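Local coordinates for alpha-galactosidase (Lactobacillus brevis, PDB 3MI6), which probably hydrolyses terminal, non-reducing alpha-D-galactose residues from alpha-D-galactosides, as a member of glycoside hydrolase family 36, at residues 118-122 with 506-510; 509-513 with 537-542. One frame throughout, in Å; residues are numbered along the deposited sequence.

Contact 1: 118-122 with 506-510; sequences ANLPS and LGVYQ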
ATOM      1  N   ALA D 118     -18.747 -19.598  39.334  1.00 39.35           N
ATOM      2  CA  ALA D 118     -19.523 -19.303  40.512  1.00 41.99           C
ATOM      3  C   ALA D 118     -20.001 -17.862  40.496  1.00 44.00           C
ATOM      4  O   ALA D 118     -21.204 -17.609  40.592  1.00 46.72           O
ATOM      5  CB  ALA D 118     -18.725 -19.603  41.777  1.00 39.93           C
ATOM      6  N   ASN D 119     -19.075 -16.915  40.368  1.00 41.05           N
ATOM      7  CA  ASN D 119     -19.446 -15.510  40.527  1.00 43.70           C
ATOM      8  C   ASN D 119     -19.283 -14.613  39.303  1.00 45.91           C
ATOM      9  O   ASN D 119     -19.545 -13.415  39.390  1.00 44.55           O
ATOM     10  CB  ASN D 119     -18.694 -14.895  41.695  1.00 42.07           C
ATOM     11  CG  ASN D 119     -18.929 -15.635  42.974  1.00 47.85           C
ATOM     12  OD1 ASN D 119     -17.985 -16.130  43.602  1.00 45.05           O
ATOM     13  ND2 ASN D 119     -20.203 -15.739  43.371  1.00 44.92           N
ATOM     14  N   LEU D 120     -18.850 -15.190  38.182  1.00 39.84           N
ATOM     15  CA  LEU D 120     -18.613 -14.434  36.964  1.00 37.18           C
ATOM     16  C   LEU D 120     -19.548 -14.884  35.852  1.00 36.33           C
ATOM     17  O   LEU D 120     -19.895 -16.058  35.770  1.00 38.95           O
ATOM     18  CB  LEU D 120     -17.175 -14.649  36.492  1.00 36.80           C
ATOM     19  CG  LEU D 120     -16.048 -13.895  37.178  1.00 34.99           C
ATOM     20  CD1 LEU D 120     -14.702 -14.503  36.810  1.00 31.24           C
ATOM     21  CD2 LEU D 120     -16.119 -12.431  36.797  1.00 34.93           C
ATOM     22  N   PRO D 121     -19.942 -13.952  34.978  1.00 33.57           N
ATOM     23  CA  PRO D 121     -20.639 -14.320  33.740  1.00 35.80           C
ATOM     24  C   PRO D 121     -19.752 -15.291  32.986  1.00 34.43           C
ATOM     25  O   PRO D 121     -18.534 -15.131  33.020  1.00 34.50           O
ATOM     26  CB  PRO D 121     -20.719 -13.004  32.970  1.00 37.43           C
ATOM     27  CG  PRO D 121     -19.671 -12.109  33.606  1.00 35.85           C
ATOM     28  CD  PRO D 121     -19.572 -12.530  35.026  1.00 35.28           C
ATOM     29  N   SER D 122     -20.329 -16.287  32.332  1.00 34.67           N
ATOM     30  CA  SER D 122     -19.513 -17.354  31.772  1.00 33.57           C
ATOM     31  C   SER D 122     -20.296 -18.273  30.860  1.00 34.87           C
ATOM     32  O   SER D 122     -21.493 -18.090  30.637  1.00 33.77           O
ATOM     33  CB  SER D 122     -18.882 -18.176  32.899  1.00 37.61           C
ATOM     34  OG  SER D 122     -19.882 -18.679  33.775  1.00 40.23           O
ATOM     35  N   LEU D 506     -16.954  -7.278  39.969  1.00 34.29           N
ATOM     36  CA  LEU D 506     -17.658  -8.375  40.621  1.00 34.19           C
ATOM     37  C   LEU D 506     -18.932  -7.869  41.303  1.00 38.04           C
ATOM     38  O   LEU D 506     -19.968  -8.524  41.266  1.00 38.79           O
ATOM     39  CB  LEU D 506     -16.750  -9.084  41.624  1.00 32.95           C
ATOM     40  CG  LEU D 506     -15.521  -9.756  41.010  1.00 35.45           C
ATOM     41  CD1 LEU D 506     -14.653 -10.397  42.073  1.00 35.36           C
ATOM     42  CD2 LEU D 506     -15.906 -10.768  39.940  1.00 32.33           C
ATOM     43  N   GLY D 507     -18.854  -6.691  41.911  1.00 37.26           N
ATOM     44  CA  GLY D 507     -20.015  -6.061  42.510  1.00 37.66           C
ATOM     45  C   GLY D 507     -21.172  -5.839  41.541  1.00 42.46           C
ATOM     46  O   GLY D 507     -22.341  -6.154  41.860  1.00 41.31           O
ATOM     47  N   VAL D 508     -20.857  -5.285  40.366  1.00 38.60           N
ATOM     48  CA  VAL D 508     -21.860  -5.077  39.343  1.00 34.34           C
ATOM     49  C   VAL D 508     -22.453  -6.441  39.018  1.00 37.18           C
ATOM     50  O   VAL D 508     -23.671  -6.596  39.021  1.00 39.69           O
ATOM     51  CB  VAL D 508     -21.293  -4.319  38.090  1.00 39.42           C
ATOM     52  CG1 VAL D 508     -22.192  -4.479  36.840  1.00 38.10           C
ATOM     53  CG2 VAL D 508     -21.114  -2.855  38.404  1.00 40.12           C
ATOM     54  N   TYR D 509     -21.620  -7.448  38.792  1.00 34.51           N
ATOM     55  CA  TYR D 509     -22.179  -8.764  38.501  1.00 37.00           C
ATOM     56  C   TYR D 509     -23.075  -9.243  39.641  1.00 40.65           C
ATOM     57  O   TYR D 509     -24.184  -9.731  39.413  1.00 42.16           O
ATOM     58  CB  TYR D 509     -21.098  -9.794  38.200  1.00 37.61           C
ATOM     59  CG  TYR D 509     -20.327  -9.485  36.950  1.00 35.25           C
ATOM     60  CD1 TYR D 509     -20.932  -8.829  35.893  1.00 35.23           C
ATOM     61  CD2 TYR D 509     -19.004  -9.846  36.824  1.00 33.75           C
ATOM     62  CE1 TYR D 509     -20.247  -8.541  34.739  1.00 34.03           C
ATOM     63  CE2 TYR D 509     -18.297  -9.551  35.667  1.00 38.08           C
ATOM     64  CZ  TYR D 509     -18.930  -8.896  34.625  1.00 35.67           C
ATOM     65  OH  TYR D 509     -18.240  -8.603  33.463  1.00 34.29           O
ATOM     66  N   GLN D 510     -22.598  -9.096  40.870  1.00 41.05           N
ATOM     67  CA  GLN D 510     -23.420  -9.392  42.039  1.00 40.87           C
ATOM     68  C   GLN D 510     -24.822  -8.810  41.864  1.00 40.64           C
ATOM     69  O   GLN D 510     -25.823  -9.498  42.049  1.00 38.30           O
ATOM     70  CB  GLN D 510     -22.770  -8.833  43.316  1.00 43.05           C
ATOM     71  CG  GLN D 510     -21.851  -9.805  44.063  1.00 42.82           C
ATOM     72  CD  GLN D 510     -22.541 -11.130  44.345  1.00 51.35           C
ATOM     73  OE1 GLN D 510     -23.395 -11.232  45.253  1.00 48.88           O
ATOM     74  NE2 GLN D 510     -22.191 -12.156  43.554  1.00 43.72           N
TER
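One turn of helix meets an irregular loop here, and the main bump is the Y509 side chain, which rises from the helix and lays a ring face against P121. CD of P121 sits 3.4 Å from the centroid of the Y509 ring and 20° off its normal, a CH-pi contact close enough that P121 CD and Y509 CD2 are 3.3 Å apart. L120 fills the hollow between L506 and Y509, one turn apart on the helix: its CD2 lies 3.6 Å from L506 CD2 and 3.8 Å from Y509 CE2. On the more exposed side, N119 O is 4.1 Å from Y509 CB. No hydrogen bond crosses; the 252 Å² buried here rest on apolar packing and the CH-pi contact, while the Y509 hydroxyl is hydrogen-bonded to S255 OG. The loop, between strands 103-112 and 132-140 of the N-terminal beta domain, thus packs on helix 500-518 of the catalytic barrel, with P121 also touching V253 and Y540.

Contact 2: 509-513 with 537-542; sequences YQLYA and GMMYYA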
ATOM      1  N   TYR D 509     -21.620  -7.448  38.792  1.00 34.51           N
ATOM      2  CA  TYR D 509     -22.179  -8.764  38.501  1.00 37.00           C
ATOM      3  C   TYR D 509     -23.075  -9.243  39.641  1.00 40.65           C
ATOM      4  O   TYR D 509     -24.184  -9.731  39.413  1.00 42.16           O
ATOM      5  CB  TYR D 509     -21.098  -9.794  38.200  1.00 37.61           C
ATOM      6  CG  TYR D 509     -20.327  -9.485  36.950  1.00 35.25           C
ATOM      7  CD1 TYR D 509     -20.932  -8.829  35.893  1.00 35.23           C
ATOM      8  CD2 TYR D 509     -19.004  -9.846  36.824  1.00 33.75           C
ATOM      9  CE1 TYR D 509     -20.247  -8.541  34.739  1.00 34.03           C
ATOM     10  CE2 TYR D 509     -18.297  -9.551  35.667  1.00 38.08           C
ATOM     11  CZ  TYR D 509     -18.930  -8.896  34.625  1.00 35.67           C
ATOM     12  OH  TYR D 509     -18.240  -8.603  33.463  1.00 34.29           O
ATOM     13  N   GLN D 510     -22.598  -9.096  40.870  1.00 41.05           N
ATOM     14  CA  GLN D 510     -23.420  -9.392  42.039  1.00 40.87           C
ATOM     15  C   GLN D 510     -24.822  -8.810  41.864  1.00 40.64           C
ATOM     16  O   GLN D 510     -25.823  -9.498  42.049  1.00 38.30           O
ATOM     17  CB  GLN D 510     -22.770  -8.833  43.316  1.00 43.05           C
ATOM     18  CG  GLN D 510     -21.851  -9.805  44.063  1.00 42.82           C
ATOM     19  CD  GLN D 510     -22.541 -11.130  44.345  1.00 51.35           C
ATOM     20  OE1 GLN D 510     -23.395 -11.232  45.253  1.00 48.88           O
ATOM     21  NE2 GLN D 510     -22.191 -12.156  43.554  1.00 43.72           N
ATOM     22  N   LEU D 511     -24.893  -7.537  41.497  1.00 39.56           N
ATOM     23  CA  LEU D 511     -26.183  -6.865  41.419  1.00 40.80           C
ATOM     24  C   LEU D 511     -27.038  -7.415  40.283  1.00 42.54           C
ATOM     25  O   LEU D 511     -28.250  -7.583  40.432  1.00 44.89           O
ATOM     26  CB  LEU D 511     -26.001  -5.362  41.243  1.00 39.57           C
ATOM     27  CG  LEU D 511     -26.991  -4.468  41.987  1.00 39.84           C
ATOM     28  CD1 LEU D 511     -27.029  -3.119  41.321  1.00 41.61           C
ATOM     29  CD2 LEU D 511     -28.379  -5.066  42.040  1.00 42.67           C
ATOM     30  N   TYR D 512     -26.413  -7.681  39.145  1.00 39.89           N
ATOM     31  CA  TYR D 512     -27.143  -8.186  37.998  1.00 39.23           C
ATOM     32  C   TYR D 512     -27.526  -9.602  38.299  1.00 41.13           C
ATOM     33  O   TYR D 512     -28.559 -10.087  37.848  1.00 44.32           O
ATOM     34  CB  TYR D 512     -26.258  -8.191  36.752  1.00 40.47           C
ATOM     35  CG  TYR D 512     -26.461  -7.041  35.801  1.00 38.74           C
ATOM     36  CD1 TYR D 512     -25.505  -6.049  35.673  1.00 39.49           C
ATOM     37  CD2 TYR D 512     -27.600  -6.962  35.013  1.00 39.69           C
ATOM     38  CE1 TYR D 512     -25.684  -4.996  34.796  1.00 41.80           C
ATOM     39  CE2 TYR D 512     -27.793  -5.926  34.135  1.00 39.08           C
ATOM     40  CZ  TYR D 512     -26.833  -4.942  34.023  1.00 43.70           C
ATOM     41  OH  TYR D 512     -27.026  -3.898  33.136  1.00 43.75           O
ATOM     42  N   ALA D 513     -26.671 -10.287  39.042  1.00 40.99           N
ATOM     43  CA  ALA D 513     -26.907 -11.691  39.308  1.00 41.08           C
ATOM     44  C   ALA D 513     -28.133 -11.848  40.197  1.00 45.10           C
ATOM     45  O   ALA D 513     -28.963 -12.720  39.969  1.00 49.51           O
ATOM     46  CB  ALA D 513     -25.683 -12.336  39.935  1.00 38.49           C
ATOM     47  N   GLY D 537     -19.486  -9.703  28.795  1.00 35.76           N
ATOM     48  CA  GLY D 537     -19.718  -9.777  30.219  1.00 34.28           C
ATOM     49  C   GLY D 537     -21.138  -9.384  30.555  1.00 35.91           C
ATOM     50  O   GLY D 537     -21.757  -9.964  31.441  1.00 38.13           O
HETATM   51  N   MSE D 538     -21.655  -8.389  29.851  1.00 34.68           N
HETATM   52  CA  MSE D 538     -22.982  -7.879  30.145  1.00 34.57           C
HETATM   53  C   MSE D 538     -24.087  -8.647  29.427  1.00 36.81           C
HETATM   54  O   MSE D 538     -25.212  -8.689  29.917  1.00 35.49           O
HETATM   55  CB  MSE D 538     -23.058  -6.406  29.781  1.00 34.46           C
HETATM   56  CG  MSE D 538     -21.983  -5.583  30.428  1.00 37.44           C
HETATM   57 SE   MSE D 538     -22.452  -5.098  32.273  1.00 62.35          SE
HETATM   58  CE  MSE D 538     -24.064  -4.059  31.914  1.00 41.77           C
HETATM   59  N   MSE D 539     -23.763  -9.244  28.275  1.00 34.00           N
HETATM   60  CA  MSE D 539     -24.733  -9.999  27.498  1.00 35.65           C
HETATM   61  C   MSE D 539     -25.194 -11.270  28.221  1.00 39.55           C
HETATM   62  O   MSE D 539     -26.285 -11.788  27.956  1.00 39.94           O
HETATM   63  CB  MSE D 539     -24.168 -10.385  26.123  1.00 40.74           C
HETATM   64  CG  MSE D 539     -23.679  -9.219  25.255  1.00 42.59           C
HETATM   65 SE   MSE D 539     -24.983  -7.779  24.949  1.00 57.88          SE
HETATM   66  CE  MSE D 539     -23.711  -6.425  24.377  1.00 38.57           C
ATOM     67  N   TYR D 540     -24.355 -11.786  29.114  1.00 35.84           N
ATOM     68  CA  TYR D 540     -24.729 -12.934  29.913  1.00 34.45           C
ATOM     69  C   TYR D 540     -25.999 -12.627  30.698  1.00 37.04           C
ATOM     70  O   TYR D 540     -26.895 -13.456  30.789  1.00 38.08           O
ATOM     71  CB  TYR D 540     -23.594 -13.285  30.854  1.00 34.58           C
ATOM     72  CG  TYR D 540     -23.885 -14.419  31.803  1.00 37.90           C
ATOM     73  CD1 TYR D 540     -24.448 -14.169  33.046  1.00 37.89           C
ATOM     74  CD2 TYR D 540     -23.566 -15.733  31.476  1.00 35.91           C
ATOM     75  CE1 TYR D 540     -24.702 -15.187  33.919  1.00 38.82           C
ATOM     76  CE2 TYR D 540     -23.813 -16.761  32.350  1.00 35.70           C
ATOM     77  CZ  TYR D 540     -24.385 -16.484  33.576  1.00 38.73           C
ATOM     78  OH  TYR D 540     -24.649 -17.495  34.482  1.00 40.19           O
ATOM     79  N   TYR D 541     -26.074 -11.415  31.236  1.00 37.24           N
ATOM     80  CA  TYR D 541     -27.172 -10.990  32.093  1.00 35.55           C
ATOM     81  C   TYR D 541     -28.202 -10.211  31.302  1.00 38.64           C
ATOM     82  O   TYR D 541     -29.398 -10.451  31.434  1.00 39.68           O
ATOM     83  CB  TYR D 541     -26.640 -10.086  33.207  1.00 37.04           C
ATOM     84  CG  TYR D 541     -25.722 -10.781  34.171  1.00 38.72           C
ATOM     85  CD1 TYR D 541     -26.240 -11.593  35.170  1.00 39.55           C
ATOM     86  CD2 TYR D 541     -24.340 -10.626  34.098  1.00 37.48           C
ATOM     87  CE1 TYR D 541     -25.419 -12.243  36.066  1.00 38.70           C
ATOM     88  CE2 TYR D 541     -23.502 -11.276  35.002  1.00 39.00           C
ATOM     89  CZ  TYR D 541     -24.062 -12.083  35.983  1.00 39.80           C
ATOM     90  OH  TYR D 541     -23.288 -12.742  36.896  1.00 40.93           O
ATOM     91  N   ALA D 542     -27.718  -9.253  30.508  1.00 38.67           N
ATOM     92  CA  ALA D 542     -28.550  -8.369  29.690  1.00 37.64           C
ATOM     93  C   ALA D 542     -28.336  -8.697  28.214  1.00 40.54           C
ATOM     94  O   ALA D 542     -27.272  -8.404  27.663  1.00 42.53           O
ATOM     95  CB  ALA D 542     -28.184  -6.922  29.959  1.00 35.26           C
TER
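Y509 starts the contact: its CD1 lies 3.7 Å from Y541 CE2, the two rings nearly parallel (24°) but slid apart, centroids 5.8 Å from each other. Its OH, hydrogen-bonded to S255, comes to 3.8 Å from G537 CA, where a CB would clash with it. One turn on, Y512 sets its CB over one face of the Y541 ring, a CH-pi contact 3.9 Å from its centroid. Its own ring is slid off Y541 (centroids 5.7 Å, planes 28°) and meets selenomethionine M538 in a Met-aromatic contact, SE lying obliquely 5.0 Å from the centroid; M538 CE is 3.2 Å from Y512 OH. The same ring reaches A542, Y512 CE2 lying 4.3 Å from A542 CB. A513 closes the row, its CA 3.6 Å from Y541 CE1. Y541 is the hub of a buried aromatic cluster with Y509 and Y512, joining helix 500-518 to segment 537-542, which starts in the short helix 536-539. Y512, M538 and A542 touch strand 523-526 from the helical layer of a (beta/alpha)8 barrel.

In the fold
Y509 joins the two contacts, whose centres are 7 Å apart: in contact 1 its ring receives P121, in contact 2 it meets Y541 and G537. The partners also touch one another, P121 CB lying 3.6 Å from Y540 CB and 3.9 Å from Y541 CE2, so segments 118-122, 506-513 and 537-542 form one continuous packing unit between the N-terminal beta domain and the barrel. Contact 2 is nearer the active site: the Y512 side chain stacks on W478, about 3 Å away at the nearest atoms, and is about 7 Å from that of C527, both predicted to bind substrate; the side chain of Y509, by contrast, is about 8 Å from that of W478. W478 directly precedes D479, the predicted nucleophile.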